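Local coordinates for carbamate kinase (Mycoplasma penetrans, PDB 4AXS), which probably catalyses the reversible transfer of phosphate between carbamoyl phosphate and ADP, the ATP-forming step of the arginine deiminase pathway, at residues N244-D255 against N307-V318; L269-L277 against G324-A332. One frame throughout, in Å; residues are numbered along the deposited sequence.

Contact 1. Residues N244-D255 against N307-V318. With SO4 (sulfate ion), chain C.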
ATOM      1  N   ASN A 244       3.978  -5.783  21.236  1.00 60.48           N
ATOM      2  CA  ASN A 244       4.104  -6.601  22.435  1.00 59.80           C
ATOM      3  C   ASN A 244       3.097  -7.746  22.510  1.00 61.23           C
ATOM      4  O   ASN A 244       2.409  -7.918  23.522  1.00 53.54           O
ATOM      5  CB  ASN A 244       3.990  -5.725  23.681  1.00 65.73           C
ATOM      6  CG  ASN A 244       4.676  -6.338  24.883  1.00 72.07           C
ATOM      7  OD1 ASN A 244       5.470  -5.680  25.555  1.00 80.99           O
ATOM      8  ND2 ASN A 244       4.386  -7.609  25.153  1.00 67.11           N
ATOM      9  N   ALA A 245       3.010  -8.517  21.427  1.00 66.46           N
ATOM     10  CA  ALA A 245       2.182  -9.724  21.400  1.00 61.94           C
ATOM     11  C   ALA A 245       2.839 -10.795  22.234  1.00 58.05           C
ATOM     12  O   ALA A 245       3.940 -10.611  22.746  1.00 57.05           O
ATOM     13  CB  ALA A 245       2.000 -10.228  19.977  1.00 59.43           C
ATOM     14  N   ASP A 246       2.156 -11.924  22.351  1.00 64.05           N
ATOM     15  CA  ASP A 246       2.669 -13.055  23.105  1.00 64.04           C
ATOM     16  C   ASP A 246       3.460 -13.944  22.162  1.00 61.12           C
ATOM     17  O   ASP A 246       4.642 -14.195  22.370  1.00 62.82           O
ATOM     18  CB  ASP A 246       1.506 -13.846  23.696  1.00 60.73           C
ATOM     19  CG  ASP A 246       0.455 -12.951  24.302  1.00 63.02           C
ATOM     20  OD1 ASP A 246       0.844 -12.014  25.042  1.00 62.28           O
ATOM     21  OD2 ASP A 246      -0.748 -13.174  24.016  1.00 63.20           O
ATOM     22  N   ILE A 247       2.788 -14.400  21.113  1.00 58.03           N
ATOM     23  CA  ILE A 247       3.374 -15.324  20.158  1.00 55.03           C
ATOM     24  C   ILE A 247       3.813 -14.627  18.856  1.00 54.24           C
ATOM     25  O   ILE A 247       3.183 -13.674  18.391  1.00 45.75           O
ATOM     26  CB  ILE A 247       2.391 -16.481  19.824  1.00 52.06           C
ATOM     27  CG1 ILE A 247       1.922 -17.189  21.099  1.00 54.62           C
ATOM     28  CG2 ILE A 247       3.025 -17.469  18.871  1.00 52.43           C
ATOM     29  CD1 ILE A 247       0.622 -16.659  21.679  1.00 51.12           C
ATOM     30  N   PHE A 248       4.914 -15.130  18.304  1.00 52.55           N
ATOM     31  CA  PHE A 248       5.425 -14.755  17.004  1.00 45.03           C
ATOM     32  C   PHE A 248       5.541 -16.036  16.182  1.00 48.25           C
ATOM     33  O   PHE A 248       6.424 -16.845  16.430  1.00 51.28           O
ATOM     34  CB  PHE A 248       6.795 -14.088  17.162  1.00 41.57           C
ATOM     35  CG  PHE A 248       7.462 -13.729  15.855  1.00 46.23           C
ATOM     36  CD1 PHE A 248       6.707 -13.438  14.720  1.00 46.71           C
ATOM     37  CD2 PHE A 248       8.848 -13.656  15.763  1.00 46.04           C
ATOM     38  CE1 PHE A 248       7.326 -13.100  13.510  1.00 43.53           C
ATOM     39  CE2 PHE A 248       9.476 -13.319  14.558  1.00 43.65           C
ATOM     40  CZ  PHE A 248       8.712 -13.039  13.430  1.00 39.69           C
ATOM     41  N   VAL A 249       4.641 -16.238  15.221  1.00 47.15           N
ATOM     42  CA  VAL A 249       4.694 -17.435  14.384  1.00 43.50           C
ATOM     43  C   VAL A 249       5.325 -17.166  13.031  1.00 43.58           C
ATOM     44  O   VAL A 249       4.883 -16.286  12.292  1.00 46.70           O
ATOM     45  CB  VAL A 249       3.303 -18.015  14.102  1.00 46.93           C
ATOM     46  CG1 VAL A 249       3.417 -19.199  13.134  1.00 41.34           C
ATOM     47  CG2 VAL A 249       2.604 -18.408  15.391  1.00 47.09           C
ATOM     48  N   VAL A 250       6.339 -17.952  12.705  1.00 39.42           N
ATOM     49  CA  VAL A 250       7.044 -17.847  11.440  1.00 43.14           C
ATOM     50  C   VAL A 250       6.666 -19.020  10.542  1.00 47.79           C
ATOM     51  O   VAL A 250       7.038 -20.169  10.825  1.00 43.76           O
ATOM     52  CB  VAL A 250       8.567 -17.857  11.678  1.00 46.87           C
ATOM     53  CG1 VAL A 250       9.328 -17.949  10.359  1.00 44.74           C
ATOM     54  CG2 VAL A 250       8.991 -16.629  12.499  1.00 37.20           C
ATOM     55  N   LEU A 251       5.914 -18.735   9.475  1.00 45.64           N
ATOM     56  CA  LEU A 251       5.410 -19.791   8.602  1.00 42.43           C
ATOM     57  C   LEU A 251       6.451 -20.160   7.585  1.00 45.96           C
ATOM     58  O   LEU A 251       7.060 -19.298   6.954  1.00 52.76           O
ATOM     59  CB  LEU A 251       4.132 -19.374   7.901  1.00 46.15           C
ATOM     60  CG  LEU A 251       2.948 -19.150   8.828  1.00 51.59           C
ATOM     61  CD1 LEU A 251       1.715 -18.777   8.014  1.00 53.17           C
ATOM     62  CD2 LEU A 251       2.703 -20.394   9.673  1.00 53.91           C
ATOM     63  N   THR A 252       6.648 -21.456   7.424  1.00 46.42           N
ATOM     64  CA  THR A 252       7.787 -21.956   6.691  1.00 49.11           C
ATOM     65  C   THR A 252       7.484 -23.400   6.354  1.00 48.52           C
ATOM     66  O   THR A 252       6.635 -24.015   6.991  1.00 49.65           O
ATOM     67  CB  THR A 252       9.070 -21.861   7.548  1.00 50.00           C
ATOM     68  OG1 THR A 252      10.226 -21.981   6.709  1.00 52.12           O
ATOM     69  CG2 THR A 252       9.083 -22.946   8.628  1.00 45.45           C
ATOM     70  N   ALA A 253       8.183 -23.943   5.365  1.00 49.03           N
ATOM     71  CA  ALA A 253       7.793 -25.223   4.778  1.00 52.18           C
ATOM     72  C   ALA A 253       8.313 -26.446   5.527  1.00 48.64           C
ATOM     73  O   ALA A 253       8.584 -27.471   4.904  1.00 51.25           O
ATOM     74  CB  ALA A 253       8.226 -25.284   3.315  1.00 45.65           C
ATOM     75  N   VAL A 254       8.451 -26.345   6.848  1.00 45.95           N
ATOM     76  CA  VAL A 254       8.928 -27.478   7.644  1.00 50.68           C
ATOM     77  C   VAL A 254       8.035 -27.761   8.845  1.00 50.14           C
ATOM     78  O   VAL A 254       7.462 -26.853   9.434  1.00 52.85           O
ATOM     79  CB  VAL A 254      10.378 -27.270   8.153  1.00 51.45           C
ATOM     80  CG1 VAL A 254      11.312 -26.896   7.002  1.00 51.80           C
ATOM     81  CG2 VAL A 254      10.422 -26.224   9.271  1.00 45.39           C
ATOM     82  N   ASP A 255       7.927 -29.032   9.207  1.00 52.94           N
ATOM     83  CA  ASP A 255       7.192 -29.430  10.408  1.00 53.66           C
ATOM     84  C   ASP A 255       7.969 -29.105  11.691  1.00 51.61           C
ATOM     85  O   ASP A 255       7.381 -28.699  12.699  1.00 47.33           O
ATOM     86  CB  ASP A 255       6.847 -30.917  10.347  1.00 52.34           C
ATOM     87  CG  ASP A 255       8.069 -31.788  10.112  1.00 60.60           C
ATOM     88  OD1 ASP A 255       9.089 -31.256   9.604  1.00 56.71           O
ATOM     89  OD2 ASP A 255       8.013 -33.003  10.442  1.00 57.31           O
ATOM     90  N   ASN A 307       7.243 -14.545  29.253  1.00 70.21           N
ATOM     91  CA  ASN A 307       5.822 -14.532  28.901  1.00 73.61           C
ATOM     92  C   ASN A 307       5.492 -14.676  27.398  1.00 72.90           C
ATOM     93  O   ASN A 307       4.357 -14.417  26.982  1.00 67.46           O
ATOM     94  CB  ASN A 307       5.135 -13.285  29.490  1.00 77.81           C
ATOM     95  CG  ASN A 307       5.937 -11.992  29.280  1.00 75.77           C
ATOM     96  OD1 ASN A 307       5.373 -10.967  28.894  1.00 76.15           O
ATOM     97  ND2 ASN A 307       7.242 -12.035  29.548  1.00 70.77           N
ATOM     98  N   ARG A 308       6.470 -15.094  26.595  1.00 67.03           N
ATOM     99  CA  ARG A 308       6.300 -15.118  25.139  1.00 67.98           C
ATOM    100  C   ARG A 308       7.091 -16.225  24.455  1.00 63.33           C
ATOM    101  O   ARG A 308       8.196 -16.568  24.879  1.00 67.55           O
ATOM    102  CB  ARG A 308       6.674 -13.758  24.518  1.00 64.28           C
ATOM    103  CG  ARG A 308       8.085 -13.272  24.855  1.00 60.20           C
ATOM    104  CD  ARG A 308       8.479 -12.029  24.047  1.00 61.78           C
ATOM    105  NE  ARG A 308       7.531 -10.924  24.204  1.00 64.48           N
ATOM    106  CZ  ARG A 308       7.753  -9.671  23.807  1.00 62.89           C
ATOM    107  NH1 ARG A 308       8.904  -9.336  23.228  1.00 54.61           N
ATOM    108  NH2 ARG A 308       6.823  -8.745  24.001  1.00 60.04           N
ATOM    109  N   SER A 309       6.521 -16.774  23.387  1.00 55.98           N
ATOM    110  CA  SER A 309       7.185 -17.818  22.618  1.00 56.04           C
ATOM    111  C   SER A 309       7.259 -17.459  21.137  1.00 54.80           C
ATOM    112  O   SER A 309       6.726 -16.434  20.705  1.00 55.56           O
ATOM    113  CB  SER A 309       6.482 -19.168  22.812  1.00 53.36           C
ATOM    114  OG  SER A 309       5.069 -19.032  22.750  1.00 57.64           O
ATOM    115  N   ALA A 310       7.936 -18.299  20.362  1.00 53.27           N
ATOM    116  CA  ALA A 310       8.007 -18.114  18.917  1.00 50.76           C
ATOM    117  C   ALA A 310       7.852 -19.470  18.270  1.00 51.52           C
ATOM    118  O   ALA A 310       8.503 -20.443  18.668  1.00 55.12           O
ATOM    119  CB  ALA A 310       9.326 -17.458  18.504  1.00 46.82           C
ATOM    120  N   ILE A 311       6.977 -19.554  17.282  1.00 47.65           N
ATOM    121  CA  ILE A 311       6.713 -20.847  16.689  1.00 49.79           C
ATOM    122  C   ILE A 311       7.137 -20.864  15.244  1.00 46.65           C
ATOM    123  O   ILE A 311       6.726 -20.015  14.473  1.00 46.33           O
ATOM    124  CB  ILE A 311       5.232 -21.223  16.796  1.00 51.04           C
ATOM    125  CG1 ILE A 311       4.812 -21.285  18.267  1.00 46.80           C
ATOM    126  CG2 ILE A 311       4.979 -22.565  16.112  1.00 49.46           C
ATOM    127  CD1 ILE A 311       3.318 -21.411  18.479  1.00 48.53           C
ATOM    128  N   ILE A 312       7.977 -21.832  14.892  1.00 45.05           N
ATOM    129  CA  ILE A 312       8.379 -22.036  13.511  1.00 44.89           C
ATOM    130  C   ILE A 312       7.740 -23.300  12.959  1.00 45.59           C
ATOM    131  O   ILE A 312       8.313 -24.376  13.049  1.00 52.33           O
ATOM    132  CB  ILE A 312       9.906 -22.147  13.370  1.00 42.98           C
ATOM    133  CG1 ILE A 312      10.586 -20.857  13.825  1.00 45.17           C
ATOM    134  CG2 ILE A 312      10.290 -22.440  11.939  1.00 42.02           C
ATOM    135  CD1 ILE A 312      12.039 -20.770  13.392  1.00 39.85           C
ATOM    136  N   ALA A 313       6.551 -23.167  12.382  1.00 52.44           N
ATOM    137  CA  ALA A 313       5.831 -24.315  11.841  1.00 44.67           C
ATOM    138  C   ALA A 313       5.339 -24.077  10.412  1.00 47.91           C
ATOM    139  O   ALA A 313       5.439 -22.965   9.884  1.00 48.69           O
ATOM    140  CB  ALA A 313       4.671 -24.686  12.754  1.00 43.48           C
ATOM    141  N   ASP A 314       4.800 -25.131   9.799  1.00 49.13           N
ATOM    142  CA  ASP A 314       4.299 -25.076   8.427  1.00 51.02           C
ATOM    143  C   ASP A 314       2.858 -24.583   8.385  1.00 54.97           C
ATOM    144  O   ASP A 314       2.169 -24.554   9.403  1.00 55.93           O
ATOM    145  CB  ASP A 314       4.533 -26.408   7.707  1.00 53.13           C
ATOM    146  CG  ASP A 314       3.942 -26.432   6.291  1.00 60.21           C
ATOM    147  OD1 ASP A 314       3.877 -25.368   5.633  1.00 58.66           O
ATOM    148  OD2 ASP A 314       3.548 -27.525   5.824  1.00 64.54           O
ATOM    149  N   LEU A 315       2.425 -24.176   7.194  1.00 57.83           N
ATOM    150  CA  LEU A 315       1.055 -23.730   6.955  1.00 58.42           C
ATOM    151  C   LEU A 315      -0.107 -24.686   7.211  1.00 58.21           C
ATOM    152  O   LEU A 315      -1.126 -24.304   7.793  1.00 59.83           O
ATOM    153  CB  LEU A 315       0.875 -23.461   5.462  1.00 58.78           C
ATOM    154  CG  LEU A 315       1.243 -22.059   4.965  1.00 59.81           C
ATOM    155  CD1 LEU A 315       0.080 -21.090   5.157  1.00 53.83           C
ATOM    156  CD2 LEU A 315       2.519 -21.563   5.652  1.00 59.45           C
ATOM    157  N   SER A 316       0.051 -25.926   6.754  1.00 52.81           N
ATOM    158  CA  SER A 316      -0.969 -26.962   6.918  1.00 59.62           C
ATOM    159  C   SER A 316      -1.172 -27.222   8.419  1.00 60.53           C
ATOM    160  O   SER A 316      -2.298 -27.436   8.884  1.00 56.69           O
ATOM    161  CB  SER A 316      -0.481 -28.253   6.248  1.00 57.90           C
ATOM    162  OG  SER A 316      -0.260 -28.088   4.855  1.00 55.37           O
ATOM    163  N   LYS A 317      -0.080 -27.200   9.174  1.00 54.19           N
ATOM    164  CA  LYS A 317      -0.115 -27.716  10.535  1.00 62.67           C
ATOM    165  C   LYS A 317       0.091 -26.649  11.601  1.00 64.42           C
ATOM    166  O   LYS A 317       0.731 -26.904  12.628  1.00 62.74           O
ATOM    167  CB  LYS A 317       0.923 -28.832  10.677  1.00 61.35           C
ATOM    168  CG  LYS A 317       0.847 -29.849   9.534  1.00 63.43           C
ATOM    169  CD  LYS A 317       2.049 -30.770   9.495  1.00 62.75           C
ATOM    170  CE  LYS A 317       2.306 -31.304   8.091  1.00 64.27           C
ATOM    171  NZ  LYS A 317       3.135 -30.370   7.276  1.00 67.98           N
ATOM    172  N   VAL A 318      -0.476 -25.468  11.374  1.00 57.54           N
ATOM    173  CA  VAL A 318      -0.184 -24.324  12.224  1.00 57.62           C
ATOM    174  C   VAL A 318      -1.135 -24.164  13.406  1.00 63.16           C
ATOM    175  O   VAL A 318      -0.770 -23.572  14.419  1.00 65.90           O
ATOM    176  CB  VAL A 318      -0.122 -23.019  11.417  1.00 67.04           C
ATOM    177  CG1 VAL A 318      -1.363 -22.865  10.540  1.00 65.09           C
ATOM    178  CG2 VAL A 318       0.042 -21.825  12.353  1.00 66.94           C
TER
HETATM  179  S   SO4 C1312      10.088 -20.079   3.437  1.00 68.64           S
HETATM  180  O1  SO4 C1312       9.962 -21.051   4.517  1.00 63.77           O
HETATM  181  O2  SO4 C1312       9.533 -20.690   2.226  1.00 60.86           O
HETATM  182  O3  SO4 C1312       9.357 -18.865   3.803  1.00 59.21           O
HETATM  183  O4  SO4 C1312      11.499 -19.732   3.231  1.00 61.57           O
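Phe248 and Val250 straddle Ile311 in a parallel pairing: Ile311 N gives its hydrogen to Phe248 O at 2.9 Å, and Ile311 O takes one from Val250 N at 2.7 Å, nearly straight at 165°. Next along the ladder, Phe248 N reaches Ser309 O (3.3 Å) and Thr252 N reaches Ala313 O (3.1 Å), while the rung from Ala313 N to Val250 O is weak. On one face of the sheet Val249 and Ile311 run alongside each other, CG2 of Val249 meeting CB of Ile311 at 4.1 Å. Further along that face, Leu315 swings CD2 across the Leu251 side chain at about a right angle, 3.5 Å from Leu251 CB. Val318, at the start of a helix, also crosses the Leu251 side chain roughly perpendicularly, its CG2 methyl meeting CD2. Phe248, Val250, Ala310 and Ile312 occupy the opposite face, where helices 232-242 and 292-302 cover them. Thr252 is turned with OG1 anti to its own N (chi1 -163°), which leaves CG2 to pack on Ile312 CG2 at 3.6 Å and sends the hydroxyl to a sulfate, probably from the crystallisation liquor. That bond is modelled implausibly short, so its length is doubtful; Asn34 ND2 holds the same ion. At the far end Arg308 directs NH1 to Phe301 O, and strand 27-31 bonds the other edge of 247-251. These are two inner strands of the amino acid kinase alpha/beta sheet. Their main-chain polar groups are largely paired, most firmly around Ile311, and both faces carry largely apolar side chains; beyond the C-terminal end of 247-251 the chemistry turns polar and accepts an anion, consistent with a phosphate-binding site there, as in relatives.

Contact 2. Residues L269-L277 against G324-A332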
ATOM      1  N   LEU A 269      13.639 -30.383  16.834  1.00 51.49           N
ATOM      2  CA  LEU A 269      13.443 -29.539  18.004  1.00 51.88           C
ATOM      3  C   LEU A 269      11.951 -29.284  18.224  1.00 51.15           C
ATOM      4  O   LEU A 269      11.235 -28.918  17.298  1.00 50.97           O
ATOM      5  CB  LEU A 269      14.203 -28.216  17.844  1.00 51.53           C
ATOM      6  CG  LEU A 269      15.652 -28.356  17.366  1.00 50.75           C
ATOM      7  CD1 LEU A 269      16.339 -26.997  17.271  1.00 42.84           C
ATOM      8  CD2 LEU A 269      16.428 -29.313  18.271  1.00 40.54           C
ATOM      9  N   LYS A 270      11.485 -29.493  19.450  1.00 52.95           N
ATOM     10  CA  LYS A 270      10.079 -29.297  19.788  1.00 51.57           C
ATOM     11  C   LYS A 270       9.952 -28.025  20.607  1.00 51.95           C
ATOM     12  O   LYS A 270       9.363 -27.041  20.164  1.00 52.48           O
ATOM     13  CB  LYS A 270       9.559 -30.491  20.578  1.00 54.68           C
ATOM     14  CG  LYS A 270      10.048 -31.833  20.039  1.00 61.32           C
ATOM     15  CD  LYS A 270       9.539 -32.991  20.882  1.00 67.28           C
ATOM     16  CE  LYS A 270       9.776 -34.333  20.196  1.00 69.42           C
ATOM     17  NZ  LYS A 270       8.639 -35.278  20.442  1.00 69.38           N
ATOM     18  N   THR A 271      10.500 -28.050  21.813  1.00 50.93           N
ATOM     19  CA  THR A 271      10.753 -26.814  22.531  1.00 51.41           C
ATOM     20  C   THR A 271      12.260 -26.595  22.484  1.00 53.80           C
ATOM     21  O   THR A 271      12.998 -27.462  22.002  1.00 53.28           O
ATOM     22  CB  THR A 271      10.235 -26.866  23.974  1.00 49.38           C
ATOM     23  OG1 THR A 271       8.862 -27.271  23.963  1.00 53.96           O
ATOM     24  CG2 THR A 271      10.325 -25.500  24.617  1.00 51.36           C
ATOM     25  N   VAL A 272      12.718 -25.438  22.947  1.00 49.98           N
ATOM     26  CA  VAL A 272      14.135 -25.119  22.914  1.00 42.47           C
ATOM     27  C   VAL A 272      14.269 -23.713  23.452  1.00 44.31           C
ATOM     28  O   VAL A 272      13.271 -23.019  23.629  1.00 46.52           O
ATOM     29  CB  VAL A 272      14.749 -25.406  21.536  1.00 41.51           C
ATOM     30  CG1 VAL A 272      14.183 -24.413  20.485  1.00 41.76           C
ATOM     31  CG2 VAL A 272      16.265 -25.362  21.602  1.00 28.34           C
ATOM     32  N   ASP A 273      15.458 -23.192  23.529  1.00 47.00           N
ATOM     33  CA  ASP A 273      15.704 -21.878  24.108  1.00 42.56           C
ATOM     34  C   ASP A 273      16.944 -21.268  23.468  1.00 43.68           C
ATOM     35  O   ASP A 273      17.663 -21.911  22.688  1.00 41.47           O
ATOM     36  CB  ASP A 273      15.781 -21.738  25.628  1.00 41.64           C
ATOM     37  CG  ASP A 273      16.793 -22.694  26.266  1.00 43.47           C
ATOM     38  OD1 ASP A 273      17.941 -22.856  25.769  1.00 40.13           O
ATOM     39  OD2 ASP A 273      16.435 -23.276  27.307  1.00 46.12           O
ATOM     40  N   VAL A 274      17.191 -20.019  23.847  1.00 45.81           N
ATOM     41  CA  VAL A 274      18.219 -19.185  23.248  1.00 45.83           C
ATOM     42  C   VAL A 274      19.586 -19.788  23.505  1.00 44.46           C
ATOM     43  O   VAL A 274      20.408 -19.914  22.585  1.00 45.07           O
ATOM     44  CB  VAL A 274      18.156 -17.750  23.837  1.00 49.66           C
ATOM     45  CG1 VAL A 274      19.003 -16.778  23.028  1.00 42.50           C
ATOM     46  CG2 VAL A 274      16.710 -17.286  23.923  1.00 44.60           C
ATOM     47  N   LYS A 275      19.817 -20.163  24.762  1.00 46.63           N
ATOM     48  CA  LYS A 275      21.063 -20.812  25.168  1.00 43.58           C
ATOM     49  C   LYS A 275      21.462 -21.924  24.199  1.00 41.78           C
ATOM     50  O   LYS A 275      22.588 -21.938  23.699  1.00 47.69           O
ATOM     51  CB  LYS A 275      20.947 -21.364  26.600  1.00 44.96           C
ATOM     52  CG  LYS A 275      22.237 -21.955  27.153  1.00 46.46           C
ATOM     53  CD  LYS A 275      22.022 -22.680  28.493  1.00 50.26           C
ATOM     54  CE  LYS A 275      23.202 -23.633  28.802  1.00 53.28           C
ATOM     55  NZ  LYS A 275      23.147 -24.211  30.174  1.00 57.58           N
ATOM     56  N   ALA A 276      20.545 -22.846  23.917  1.00 42.41           N
ATOM     57  CA  ALA A 276      20.859 -23.966  23.018  1.00 40.68           C
ATOM     58  C   ALA A 276      21.000 -23.508  21.566  1.00 42.42           C
ATOM     59  O   ALA A 276      21.935 -23.909  20.860  1.00 38.11           O
ATOM     60  CB  ALA A 276      19.811 -25.053  23.133  1.00 34.33           C
ATOM     61  N   LEU A 277      20.066 -22.663  21.121  1.00 42.96           N
ATOM     62  CA  LEU A 277      20.117 -22.142  19.758  1.00 39.11           C
ATOM     63  C   LEU A 277      21.457 -21.495  19.489  1.00 41.55           C
ATOM     64  O   LEU A 277      22.017 -21.632  18.405  1.00 42.99           O
ATOM     65  CB  LEU A 277      18.988 -21.162  19.496  1.00 41.91           C
ATOM     66  CG  LEU A 277      17.708 -21.782  18.926  1.00 43.55           C
ATOM     67  CD1 LEU A 277      18.017 -23.032  18.127  1.00 33.63           C
ATOM     68  CD2 LEU A 277      16.710 -22.087  20.006  1.00 45.87           C
ATOM     69  N   GLY A 324       1.699 -27.252  20.691  1.00 72.57           N
ATOM     70  CA  GLY A 324       2.812 -28.166  20.894  1.00 69.51           C
ATOM     71  C   GLY A 324       2.830 -29.352  19.949  1.00 68.76           C
ATOM     72  O   GLY A 324       3.863 -30.006  19.786  1.00 67.85           O
ATOM     73  N   LEU A 325       1.695 -29.619  19.310  1.00 66.18           N
ATOM     74  CA  LEU A 325       1.533 -30.818  18.494  1.00 63.20           C
ATOM     75  C   LEU A 325       2.379 -30.811  17.225  1.00 63.38           C
ATOM     76  O   LEU A 325       2.606 -31.862  16.630  1.00 65.27           O
ATOM     77  CB  LEU A 325       0.058 -31.047  18.145  1.00 67.23           C
ATOM     78  CG  LEU A 325      -0.945 -31.011  19.306  1.00 70.57           C
ATOM     79  CD1 LEU A 325      -2.240 -31.721  18.913  1.00 62.07           C
ATOM     80  CD2 LEU A 325      -0.355 -31.623  20.576  1.00 65.77           C
ATOM     81  N   SER A 326       2.835 -29.638  16.795  1.00 60.73           N
ATOM     82  CA  SER A 326       3.778 -29.576  15.679  1.00 53.27           C
ATOM     83  C   SER A 326       4.707 -28.373  15.797  1.00 52.03           C
ATOM     84  O   SER A 326       4.575 -27.549  16.712  1.00 53.48           O
ATOM     85  CB  SER A 326       3.056 -29.594  14.326  1.00 53.44           C
ATOM     86  OG  SER A 326       3.928 -29.987  13.268  1.00 48.64           O
ATOM     87  N   GLY A 327       5.669 -28.292  14.888  1.00 43.22           N
ATOM     88  CA  GLY A 327       6.564 -27.153  14.860  1.00 51.38           C
ATOM     89  C   GLY A 327       7.480 -27.021  16.067  1.00 54.81           C
ATOM     90  O   GLY A 327       7.419 -27.808  17.018  1.00 50.25           O
ATOM     91  N   THR A 328       8.330 -25.998  16.025  1.00 52.42           N
ATOM     92  CA  THR A 328       9.380 -25.826  17.011  1.00 46.41           C
ATOM     93  C   THR A 328       9.155 -24.563  17.812  1.00 48.41           C
ATOM     94  O   THR A 328       9.256 -23.460  17.273  1.00 54.84           O
ATOM     95  CB  THR A 328      10.754 -25.726  16.337  1.00 49.06           C
ATOM     96  OG1 THR A 328      11.066 -26.961  15.664  1.00 47.69           O
ATOM     97  CG2 THR A 328      11.822 -25.407  17.372  1.00 43.75           C
ATOM     98  N   LYS A 329       8.849 -24.719  19.097  1.00 45.34           N
ATOM     99  CA  LYS A 329       8.642 -23.573  19.974  1.00 45.59           C
ATOM    100  C   LYS A 329       9.985 -23.049  20.480  1.00 46.90           C
ATOM    101  O   LYS A 329      10.855 -23.831  20.868  1.00 47.79           O
ATOM    102  CB  LYS A 329       7.743 -23.958  21.144  1.00 49.48           C
ATOM    103  CG  LYS A 329       7.279 -22.798  22.009  1.00 50.04           C
ATOM    104  CD  LYS A 329       6.971 -23.271  23.422  1.00 50.83           C
ATOM    105  CE  LYS A 329       5.817 -22.491  24.051  1.00 56.14           C
ATOM    106  NZ  LYS A 329       4.521 -23.247  24.003  1.00 59.30           N
ATOM    107  N   ILE A 330      10.150 -21.727  20.456  1.00 44.44           N
ATOM    108  CA  ILE A 330      11.381 -21.086  20.915  1.00 45.73           C
ATOM    109  C   ILE A 330      11.104 -20.197  22.116  1.00 47.48           C
ATOM    110  O   ILE A 330      10.152 -19.415  22.108  1.00 48.72           O
ATOM    111  CB  ILE A 330      12.052 -20.248  19.797  1.00 41.04           C
ATOM    112  CG1 ILE A 330      12.739 -21.168  18.787  1.00 44.73           C
ATOM    113  CG2 ILE A 330      13.070 -19.289  20.384  1.00 39.72           C
ATOM    114  CD1 ILE A 330      12.859 -20.597  17.397  1.00 45.13           C
ATOM    115  N   ILE A 331      11.935 -20.314  23.149  1.00 44.71           N
ATOM    116  CA  ILE A 331      11.712 -19.543  24.371  1.00 46.48           C
ATOM    117  C   ILE A 331      12.971 -18.874  24.901  1.00 44.93           C
ATOM    118  O   ILE A 331      14.084 -19.204  24.489  1.00 47.53           O
ATOM    119  CB  ILE A 331      11.090 -20.405  25.485  1.00 51.15           C
ATOM    120  CG1 ILE A 331      11.977 -21.615  25.779  1.00 49.95           C
ATOM    121  CG2 ILE A 331       9.681 -20.857  25.096  1.00 50.91           C
ATOM    122  CD1 ILE A 331      11.768 -22.185  27.154  1.00 47.69           C
ATOM    123  N   ALA A 332      12.784 -17.923  25.812  1.00 44.44           N
ATOM    124  CA  ALA A 332      13.904 -17.184  26.392  1.00 47.07           C
ATOM    125  C   ALA A 332      14.992 -18.132  26.889  1.00 45.38           C
ATOM    126  O   ALA A 332      14.803 -18.817  27.891  1.00 38.18           O
ATOM    127  CB  ALA A 332      13.422 -16.288  27.532  1.00 46.73           C
TER
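Lys270 and Thr328 begin a run in which 269-273 travels alongside 328-331 in the same direction. Of the main-chain bonds, the firm one is Lys329 N to Lys270 O, short at 2.6 Å. Ile331 N approaches Val272 O at 3.1 Å, but that oxygen is crowded in the model and its place is less sure; Val274 N to Ile331 O is weak. Alpha-hydrogens add to the rungs, Thr271 CA facing Lys329 O and Asp273 CA facing Ile331 O. Strand 328-330 is an outermost strand of its sheet within the chain, antiparallel to 309-313, so 269-273 lines its other edge as a short irregular flank leading into helix 274-282. Side-chain polar contacts come next. Thr328 OG1 donates to Leu269 O at 2.6 Å, arriving 35° out of the carbonyl plane, and the same hydroxyl is also bonded to Val257 N, so it ties two neighbouring pieces of chain to the strand. Asp273 is the N-cap of the helix: with chi1 at 54° its carboxylate folds back, and OD1 takes the hydrogen of Ala276 N at 3.2 Å. Apolar contacts fill the rest. Val272 packs along Ile330, CG1 to CG1 at 3.9 Å, with helix 292-302 also against Ile330. Thr328 CG2 rests on Leu269 CB (3.7 Å), and Val274 CG2 comes up to the C-terminal Ala332, 3.5 Å from its C.

In the fold
Both contacts reach the same sheet and meet through the pairing of 309-313 with 328-330, where Ala310 O and Ile330 N, and Ile312 N and Thr328 O, are probably hydrogen-bonded. Contact 1 joins two inner strands, nearer the centre of the chain, and about half of its touching residues are buried; contact 2 lies farther out, on the last strand, with more of it exposed. Helix 292-302 serves both, packing on Ala310 and Ile312 in one and Ile330 and Val274 in the other. Contact 1 relies on a parallel ladder, firmest at its middle, between largely apolar faces, contact 2 on fewer backbone bonds supplemented by a threonine hydroxyl and a helix cap.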